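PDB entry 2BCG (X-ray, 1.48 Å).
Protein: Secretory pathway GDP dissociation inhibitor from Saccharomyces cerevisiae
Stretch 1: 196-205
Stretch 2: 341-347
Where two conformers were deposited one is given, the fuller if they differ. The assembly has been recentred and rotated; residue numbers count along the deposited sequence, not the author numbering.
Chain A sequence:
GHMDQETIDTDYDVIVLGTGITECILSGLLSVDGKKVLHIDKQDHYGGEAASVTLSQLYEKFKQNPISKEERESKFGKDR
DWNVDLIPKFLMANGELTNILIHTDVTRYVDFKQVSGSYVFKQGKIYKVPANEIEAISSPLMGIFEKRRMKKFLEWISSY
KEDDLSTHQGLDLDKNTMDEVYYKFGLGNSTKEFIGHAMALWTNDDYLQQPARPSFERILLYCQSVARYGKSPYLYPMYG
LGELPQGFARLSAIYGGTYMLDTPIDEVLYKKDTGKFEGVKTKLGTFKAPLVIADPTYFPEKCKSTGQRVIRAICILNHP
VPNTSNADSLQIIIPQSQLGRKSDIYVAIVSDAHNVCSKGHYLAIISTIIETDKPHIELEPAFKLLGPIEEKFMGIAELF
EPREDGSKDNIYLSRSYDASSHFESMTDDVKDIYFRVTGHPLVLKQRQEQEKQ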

# COMPACT_ATOMS: atom_id res chain seq x y z
N GLY A 196 4.01 -6.14 27.74
CA GLY A 196 3.68 -7.22 26.81
C GLY A 196 2.69 -6.81 25.73
O GLY A 196 2.89 -7.16 24.55
N HIS A 197 1.64 -6.08 26.12
CA HIS A 197 0.50 -5.80 25.21
C HIS A 197 0.60 -4.45 24.53
O HIS A 197 0.23 -4.34 23.35
CB HIS A 197 -0.84 -5.90 25.92
CG HIS A 197 -1.14 -7.28 26.39
ND1 HIS A 197 -2.10 -8.08 25.80
CD2 HIS A 197 -0.57 -8.03 27.37
CE1 HIS A 197 -2.11 -9.25 26.40
NE2 HIS A 197 -1.19 -9.25 27.35
N ALA A 198 1.10 -3.44 25.23
CA ALA A 198 1.22 -2.11 24.63
C ALA A 198 2.56 -1.85 23.95
O ALA A 198 2.63 -0.97 23.10
CB ALA A 198 0.95 -1.00 25.65
N MET A 199 3.62 -2.60 24.31
CA MET A 199 4.93 -2.38 23.71
C MET A 199 5.37 -3.53 22.82
O MET A 199 5.72 -3.31 21.63
CB MET A 199 6.01 -2.09 24.78
CG MET A 199 5.72 -0.82 25.57
SD MET A 199 7.01 -0.43 26.80
CE MET A 199 8.27 0.19 25.67
N ALA A 200 5.33 -4.75 23.37
CA ALA A 200 5.67 -5.92 22.57
C ALA A 200 4.51 -6.26 21.61
O ALA A 200 4.71 -6.94 20.59
CB ALA A 200 6.05 -7.10 23.46
N LEU A 201 3.32 -5.75 21.94
CA LEU A 201 2.11 -5.95 21.14
C LEU A 201 1.74 -7.41 20.93
O LEU A 201 1.27 -7.80 19.84
CB LEU A 201 2.20 -5.20 19.80
CG LEU A 201 2.30 -3.68 19.93
CD1 LEU A 201 2.94 -2.99 18.71
CD2 LEU A 201 0.93 -3.08 20.31
N TRP A 202 1.96 -8.22 21.96
CA TRP A 202 1.39 -9.56 21.98
C TRP A 202 -0.12 -9.42 22.23
O TRP A 202 -0.55 -8.52 22.95
CB TRP A 202 2.01 -10.42 23.10
CG TRP A 202 3.48 -10.72 22.96
CD1 TRP A 202 4.49 -10.24 23.75
CD2 TRP A 202 4.11 -11.59 21.99
NE1 TRP A 202 5.71 -10.76 23.34
CE2 TRP A 202 5.50 -11.58 22.27
CE3 TRP A 202 3.64 -12.37 20.93
CZ2 TRP A 202 6.43 -12.32 21.52
CZ3 TRP A 202 4.58 -13.11 20.18
CH2 TRP A 202 5.95 -13.07 20.48
N THR A 203 -0.93 -10.29 21.62
CA THR A 203 -2.39 -10.21 21.74
C THR A 203 -2.86 -11.13 22.85
O THR A 203 -4.05 -11.14 23.24
CB THR A 203 -3.11 -10.58 20.41
OG1 THR A 203 -4.52 -10.38 20.54
CG2 THR A 203 -2.87 -12.00 20.07
N ASN A 204 -1.91 -11.91 23.37
CA ASN A 204 -2.16 -12.84 24.46
C ASN A 204 -0.94 -12.92 25.37
O ASN A 204 0.09 -12.33 25.07
CB ASN A 204 -2.54 -14.23 23.92
CG ASN A 204 -1.49 -14.79 22.96
OD1 ASN A 204 -0.30 -14.86 23.29
ND2 ASN A 204 -1.92 -15.17 21.77
N ASP A 205 -1.08 -13.66 26.47
CA ASP A 205 -0.00 -13.83 27.43
C ASP A 205 0.87 -15.08 27.27
O ASP A 205 1.64 -15.41 28.18
CB ASP A 205 -0.57 -13.80 28.84
CG ASP A 205 -0.89 -12.41 29.30
OD1 ASP A 205 -1.67 -12.28 30.26
OD2 ASP A 205 -0.34 -11.46 28.69
N ARG A 341 -10.79 -11.76 28.55
CA ARG A 341 -10.65 -12.41 27.26
C ARG A 341 -9.36 -13.20 27.09
O ARG A 341 -8.43 -13.12 27.92
CB ARG A 341 -10.72 -11.34 26.15
CG ARG A 341 -12.12 -10.85 25.88
CD ARG A 341 -12.17 -9.82 24.72
NE ARG A 341 -11.70 -10.37 23.43
CZ ARG A 341 -12.44 -11.08 22.57
NH1 ARG A 341 -13.73 -11.37 22.80
NH2 ARG A 341 -11.87 -11.50 21.45
N LYS A 342 -9.31 -13.95 25.99
CA LYS A 342 -8.10 -14.67 25.60
C LYS A 342 -7.24 -13.87 24.63
O LYS A 342 -6.06 -14.19 24.44
CB LYS A 342 -8.47 -16.01 24.96
CG LYS A 342 -9.36 -16.89 25.86
CD LYS A 342 -9.86 -18.12 25.12
CE LYS A 342 -10.61 -19.05 26.09
NZ LYS A 342 -10.70 -20.47 25.61
N SER A 343 -7.81 -12.83 24.01
CA SER A 343 -7.06 -12.03 23.05
C SER A 343 -7.48 -10.58 23.13
O SER A 343 -8.62 -10.23 23.44
CB SER A 343 -7.14 -12.55 21.61
OG SER A 343 -8.37 -12.26 21.04
N ASP A 344 -6.53 -9.74 22.78
CA ASP A 344 -6.79 -8.30 22.75
C ASP A 344 -7.79 -7.92 21.65
O ASP A 344 -7.95 -8.61 20.64
CB ASP A 344 -5.49 -7.54 22.53
CG ASP A 344 -4.51 -7.69 23.69
OD1 ASP A 344 -3.42 -7.08 23.62
OD2 ASP A 344 -4.82 -8.41 24.66
N ILE A 345 -8.47 -6.80 21.86
CA ILE A 345 -9.26 -6.16 20.78
C ILE A 345 -8.52 -4.91 20.38
O ILE A 345 -8.00 -4.17 21.24
CB ILE A 345 -10.68 -5.76 21.26
CG1 ILE A 345 -11.42 -7.01 21.79
CG2 ILE A 345 -11.45 -5.07 20.13
CD1 ILE A 345 -12.81 -6.75 22.27
N TYR A 346 -8.40 -4.71 19.07
CA TYR A 346 -7.77 -3.50 18.51
C TYR A 346 -8.81 -2.60 17.86
O TYR A 346 -9.82 -3.05 17.32
CB TYR A 346 -6.71 -3.85 17.45
CG TYR A 346 -5.49 -4.55 18.01
CD1 TYR A 346 -5.15 -5.82 17.53
CD2 TYR A 346 -4.64 -3.94 18.95
CE1 TYR A 346 -4.04 -6.50 18.03
CE2 TYR A 346 -3.51 -4.61 19.44
CZ TYR A 346 -3.21 -5.87 18.96
OH TYR A 346 -2.10 -6.54 19.39
N VAL A 347 -8.51 -1.32 17.87
CA VAL A 347 -9.22 -0.39 17.00
C VAL A 347 -8.16 0.40 16.24
O VAL A 347 -7.15 0.84 16.81
CB VAL A 347 -10.18 0.55 17.76
CG1 VAL A 347 -11.16 1.21 16.77
CG2 VAL A 347 -10.99 -0.21 18.85
O HOH W 1 -1.66 -5.92 21.94
O HOH W 2 -6.79 -9.62 18.28

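The first stretch enters as the last part of a helix, with a wide pi-type turn at 196-199, and then breaks out of it. Leu-201 is the first residue to leave helical geometry, with a positive phi of 57°, and the backbone bond from Trp-202 N to Gly-196 O (2.9 Å) ties the turn closed. The chain then runs as loop past the loop of the second stretch, just before that stretch becomes a strand at 345. The backbones come close here: the CA atoms of Thr-203 and Asp-344 lie 4.9 Å apart. Asp-344 N donates to Thr-203 O at 2.9 Å, and the same carbonyl oxygen receives a CA-H...O contact from Ser-343 CA at 3.1 Å.

Thr-203, in the t rotamer, adds its hydroxyl to this site: Asp-344 N also makes a weak hydrogen bond to Thr-203 OG1, at 3.1 Å. A hydroxyl suits the place because Thr-203 OG1 can accept from the Asp-344 backbone NH; the same atom packs 3.6 Å from the CB atoms of Ser-343 and Asp-344.

The shortest hydrogen bond across the stretches joins His-197 to Asp-344. ND1 of His-197 donates to OD1 of Asp-344 at 2.7 Å and nearly straight (167°), with a weak second bond to OD2 at 3.0 Å. The carboxylate meets the ring edge near its plane, where the N-H points. At the other ring nitrogen, His-197 NE2 donates to Asp-205 OD2 at 2.7 Å. With both nitrogens donating, the imidazole is protonated and positively charged, a state that two carboxylates favour.

The CA-to-CB bond of Tyr-346 points sideways to the first stretch, but the long side chain brings its hydroxyl nearer, 3.6 Å from OH to Leu-201 O. Water 1 lies 2.7 Å from Tyr-346 OH and also hydrogen-bonds to Asp-344 OD1 and His-197 O, extending the polar network through this largely buried contact.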